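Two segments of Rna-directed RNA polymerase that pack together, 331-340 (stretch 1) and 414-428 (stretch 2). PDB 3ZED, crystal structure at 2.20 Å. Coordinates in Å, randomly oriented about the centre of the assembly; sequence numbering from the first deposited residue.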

# COMPACT_ATOMS: atom_id res chain seq x y z
N LEU B 331 0.73 1.18 16.04
CA LEU B 331 -0.62 0.93 16.58
C LEU B 331 -1.61 0.47 15.49
O LEU B 331 -2.36 -0.47 15.72
N LEU B 332 -1.56 1.10 14.30
CA LEU B 332 -2.41 0.73 13.17
C LEU B 332 -2.07 -0.68 12.66
O LEU B 332 -2.98 -1.48 12.40
N SER B 333 -0.76 -0.97 12.51
CA SER B 333 -0.23 -2.24 11.99
C SER B 333 -0.55 -3.39 12.91
O SER B 333 -0.69 -4.50 12.41
N MET B 334 -0.71 -3.13 14.23
CA MET B 334 -1.10 -4.15 15.20
C MET B 334 -2.55 -4.65 14.92
O MET B 334 -2.88 -5.78 15.26
N VAL B 335 -3.39 -3.84 14.27
CA VAL B 335 -4.78 -4.21 13.94
C VAL B 335 -4.82 -4.97 12.58
O VAL B 335 -5.46 -6.00 12.47
N SER B 336 -4.14 -4.43 11.56
CA SER B 336 -4.20 -4.99 10.21
C SER B 336 -3.30 -6.20 9.93
O SER B 336 -3.79 -7.18 9.39
N THR B 337 -1.99 -6.12 10.26
CA THR B 337 -1.02 -7.14 9.86
C THR B 337 -1.30 -8.54 10.45
O THR B 337 -1.18 -9.47 9.66
N PRO B 338 -1.75 -8.77 11.72
CA PRO B 338 -2.02 -10.16 12.16
C PRO B 338 -3.18 -10.80 11.37
O PRO B 338 -3.19 -12.01 11.19
N VAL B 339 -4.12 -9.97 10.85
CA VAL B 339 -5.24 -10.44 10.02
C VAL B 339 -4.75 -10.73 8.59
O VAL B 339 -5.02 -11.81 8.05
N MET B 340 -4.06 -9.75 7.97
CA MET B 340 -3.61 -9.85 6.56
C MET B 340 -2.53 -10.92 6.35
O MET B 340 -2.49 -11.49 5.28
N HIS B 414 -14.65 5.77 5.55
CA HIS B 414 -14.23 4.60 4.76
C HIS B 414 -13.29 3.73 5.59
O HIS B 414 -13.47 2.52 5.65
N MET B 415 -12.31 4.37 6.27
CA MET B 415 -11.36 3.64 7.11
C MET B 415 -12.07 3.04 8.33
O MET B 415 -11.74 1.93 8.74
N GLN B 416 -13.06 3.77 8.88
CA GLN B 416 -13.85 3.29 10.01
C GLN B 416 -14.61 2.00 9.63
O GLN B 416 -14.66 1.08 10.44
N ALA B 417 -15.18 1.94 8.41
CA ALA B 417 -15.89 0.76 7.89
C ALA B 417 -14.90 -0.42 7.71
O ALA B 417 -15.25 -1.57 8.00
N MET B 418 -13.65 -0.13 7.29
CA MET B 418 -12.61 -1.17 7.17
C MET B 418 -12.26 -1.69 8.59
O MET B 418 -12.12 -2.91 8.77
N MET B 419 -12.15 -0.78 9.58
CA MET B 419 -11.88 -1.14 10.99
C MET B 419 -13.01 -2.02 11.54
O MET B 419 -12.73 -2.99 12.26
N TYR B 420 -14.27 -1.71 11.16
CA TYR B 420 -15.43 -2.51 11.54
C TYR B 420 -15.27 -3.95 11.00
O TYR B 420 -15.44 -4.91 11.74
N TYR B 421 -14.92 -4.08 9.70
CA TYR B 421 -14.74 -5.36 9.03
C TYR B 421 -13.61 -6.18 9.68
O TYR B 421 -13.81 -7.37 9.94
N LEU B 422 -12.47 -5.56 9.98
CA LEU B 422 -11.34 -6.24 10.61
C LEU B 422 -11.67 -6.71 12.04
O LEU B 422 -11.30 -7.82 12.41
N LEU B 423 -12.36 -5.88 12.83
CA LEU B 423 -12.68 -6.22 14.22
C LEU B 423 -13.82 -7.22 14.35
O LEU B 423 -13.82 -7.97 15.31
N THR B 424 -14.75 -7.28 13.37
CA THR B 424 -15.86 -8.23 13.43
C THR B 424 -15.48 -9.57 12.76
O THR B 424 -15.78 -10.62 13.31
N ARG B 425 -14.82 -9.55 11.60
CA ARG B 425 -14.49 -10.76 10.86
C ARG B 425 -13.08 -11.31 11.16
O ARG B 425 -12.85 -12.50 10.95
N GLY B 426 -12.17 -10.46 11.63
CA GLY B 426 -10.80 -10.87 11.93
C GLY B 426 -10.60 -11.13 13.41
O GLY B 426 -10.44 -12.28 13.84
N TRP B 427 -10.65 -10.05 14.21
CA TRP B 427 -10.44 -10.01 15.66
C TRP B 427 -11.64 -10.56 16.42
O TRP B 427 -12.21 -9.89 17.29
N THR B 428 -12.01 -11.81 16.10
CA THR B 428 -13.14 -12.48 16.73
C THR B 428 -12.79 -13.94 17.07
O THR B 428 -12.16 -14.62 16.26

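The one hydrogen bond that crosses this otherwise apolar contact joins a side chain to a helix backbone: Trp427 NE1 donates to Val335 O at 2.8 Å, with a nearly straight N-H...O angle of 160°. The helix of stretch 1 is kinked at Pro338 and Val339, neither of whose nitrogens bonds to the turn before. Pro338 N, which has no hydrogen, cannot bond Met334 O, and Val339 N does not bond Val335 O, the carbonyl that accepts from the indole. Val339 N instead makes a weak bond to Ser336 O, at 3.2 Å. The indole NH thus satisfies a carbonyl that the helix leaves without its usual partner.

Trp427 follows a wider pi-type turn at 422-426, in which Gly426 N and Trp427 N both bond to Leu422 O, each at 2.9 Å. Its CA-to-CB bond points sideways, but with chi1 m and chi2 at 104° the ring reaches stretch 1. Val335 O and Pro338 CG both meet the edge of the indole, the latter 3.6 Å from Trp427 CZ2. Proline suits this position twice over: it opens the backbone, and, with its CA-to-CB bond pointing toward stretch 2, its compact ring gives the indole an apolar neighbour.

Gly426 allows the closest backbone approach, its CA lying 5.9 Å from Val339 CA. A CB here would point toward stretch 1 and clash with Val339 CG2, at 2.8 Å, and also with Leu422 O of its own helix. Val339, chi1 t, points toward stretch 2 and uses this space: its CG2 lies 4.1 Å from Gly426 CA and 3.6 Å from Trp427 NE1, while its CG1 rests 3.9 Å from Leu422 CD2. A short branched side chain fits well where the backbones are this near.

Leu422 (m, t) points toward stretch 1; its CD2 packs on Val339 CG1, while its CD1 lies 4.3 Å from both Val335 CG1 and Ser336 CA. Val335, chi1 t, is directed sideways, yet its CG1 also meets Met419 SD and Leu423 CD1, both at 3.8 Å.

Farther toward the N-terminal ends, longer side chains maintain the contact. Leu332 (m, t) starts sideways, but its CD2 comes within 3.7 Å of Met415 CE and 4.1 Å of Met419 CE. Met415 points toward stretch 1 and is fully extended (t, t, t), whereas Met419 leaves its helix sideways and bends across (m, m, t). Flexible, unbranched methionine can follow either path. Ser336 points away from stretch 2, and Thr337, also directed away, turns its hydroxyl to its own helix, OG1 donating to Ser333 O at 2.6 Å.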

# COMPACT_ATOMS: atom_id res chain seq x y z
CB LEU B 331 -1.16 2.18 17.30
CG LEU B 331 -0.43 2.62 18.58
CD1 LEU B 331 -0.86 4.04 18.98
CD2 LEU B 331 -0.66 1.64 19.73
CB LEU B 332 -2.27 1.74 12.00
CG LEU B 332 -2.86 3.14 12.16
CD1 LEU B 332 -2.58 3.97 10.95
CD2 LEU B 332 -4.35 3.10 12.40
CB SER B 333 1.27 -2.14 11.75
OG SER B 333 1.51 -1.16 10.76
CB MET B 334 -0.99 -3.61 16.63
CG MET B 334 0.41 -3.65 17.17
SD MET B 334 0.60 -2.76 18.74
CE MET B 334 -0.30 -3.83 19.86
CB VAL B 335 -5.73 -2.96 13.93
CG1 VAL B 335 -7.18 -3.35 13.59
CG2 VAL B 335 -5.66 -2.20 15.26
CB SER B 336 -3.90 -3.91 9.17
OG SER B 336 -2.67 -3.27 9.44
CB THR B 337 0.44 -6.68 10.05
OG1 THR B 337 0.71 -6.46 11.42
CG2 THR B 337 0.76 -5.40 9.28
CB PRO B 338 -2.37 -10.01 13.65
CG PRO B 338 -1.77 -8.71 14.06
CD PRO B 338 -1.96 -7.83 12.85
CB VAL B 339 -6.42 -9.44 10.02
CG1 VAL B 339 -7.48 -9.81 8.97
CG2 VAL B 339 -7.05 -9.30 11.40
CB MET B 340 -3.17 -8.49 6.00
CG MET B 340 -4.32 -7.45 5.97
SD MET B 340 -5.96 -8.03 5.43
CE MET B 340 -5.66 -8.26 3.65
CB HIS B 414 -13.53 5.02 3.46
CG HIS B 414 -14.45 5.50 2.39
ND1 HIS B 414 -14.57 6.85 2.10
CD2 HIS B 414 -15.25 4.80 1.55
CE1 HIS B 414 -15.44 6.93 1.10
NE2 HIS B 414 -15.87 5.72 0.73
CB MET B 415 -10.20 4.53 7.56
CG MET B 415 -9.20 3.80 8.41
SD MET B 415 -7.66 4.68 8.51
CE MET B 415 -6.88 3.74 9.79
CB GLN B 416 -14.81 4.38 10.47
CG GLN B 416 -15.49 4.07 11.80
CD GLN B 416 -16.31 5.22 12.25
OE1 GLN B 416 -17.22 5.67 11.54
NE2 GLN B 416 -16.02 5.72 13.43
CB ALA B 417 -16.58 1.08 6.57
CB MET B 418 -11.36 -0.63 6.45
CG MET B 418 -10.19 -1.64 6.39
SD MET B 418 -10.61 -3.28 5.74
CE MET B 418 -11.17 -2.86 4.05
CB MET B 419 -11.72 0.13 11.87
CG MET B 419 -10.35 0.77 11.74
SD MET B 419 -9.02 -0.31 12.32
CE MET B 419 -7.75 0.91 12.67
CB TYR B 420 -16.72 -1.85 11.02
CG TYR B 420 -17.96 -2.68 11.26
CD1 TYR B 420 -18.68 -2.58 12.45
CD2 TYR B 420 -18.42 -3.59 10.30
CE1 TYR B 420 -19.80 -3.37 12.70
CE2 TYR B 420 -19.54 -4.38 10.54
CZ TYR B 420 -20.23 -4.26 11.73
OH TYR B 420 -21.34 -5.03 11.97
CB TYR B 421 -14.46 -5.15 7.54
CG TYR B 421 -14.25 -6.43 6.77
CD1 TYR B 421 -15.28 -7.35 6.61
CD2 TYR B 421 -13.02 -6.74 6.21
CE1 TYR B 421 -15.09 -8.55 5.93
CE2 TYR B 421 -12.81 -7.93 5.51
CZ TYR B 421 -13.85 -8.83 5.39
OH TYR B 421 -13.66 -9.99 4.68
CB LEU B 422 -10.10 -5.33 10.65
CG LEU B 422 -9.44 -4.94 9.29
CD1 LEU B 422 -8.31 -3.97 9.51
CD2 LEU B 422 -8.87 -6.16 8.56
CB LEU B 423 -12.99 -4.97 15.06
CG LEU B 423 -11.82 -4.42 15.90
CD1 LEU B 423 -10.69 -3.88 14.99
CD2 LEU B 423 -12.29 -3.32 16.84
CB THR B 424 -17.16 -7.64 12.82
OG1 THR B 424 -16.94 -7.25 11.46
CG2 THR B 424 -17.70 -6.44 13.60
CB ARG B 425 -14.64 -10.53 9.33
CG ARG B 425 -16.07 -10.72 8.78
CD ARG B 425 -17.05 -9.66 9.28
NE ARG B 425 -18.37 -9.84 8.67
CZ ARG B 425 -19.45 -9.13 8.96
NH1 ARG B 425 -19.39 -8.15 9.86
NH2 ARG B 425 -20.60 -9.38 8.34
CB TRP B 427 -10.10 -8.57 16.07
CG TRP B 427 -8.76 -8.14 15.54
CD1 TRP B 427 -8.52 -7.32 14.48
CD2 TRP B 427 -7.48 -8.62 15.99
NE1 TRP B 427 -7.16 -7.21 14.27
CE2 TRP B 427 -6.50 -8.00 15.18
CE3 TRP B 427 -7.07 -9.49 17.01
CZ2 TRP B 427 -5.13 -8.23 15.36
CZ3 TRP B 427 -5.72 -9.74 17.18
CH2 TRP B 427 -4.76 -9.10 16.37
CB THR B 428 -14.41 -12.38 15.82
OG1 THR B 428 -15.54 -12.90 16.52
CG2 THR B 428 -14.26 -13.12 14.49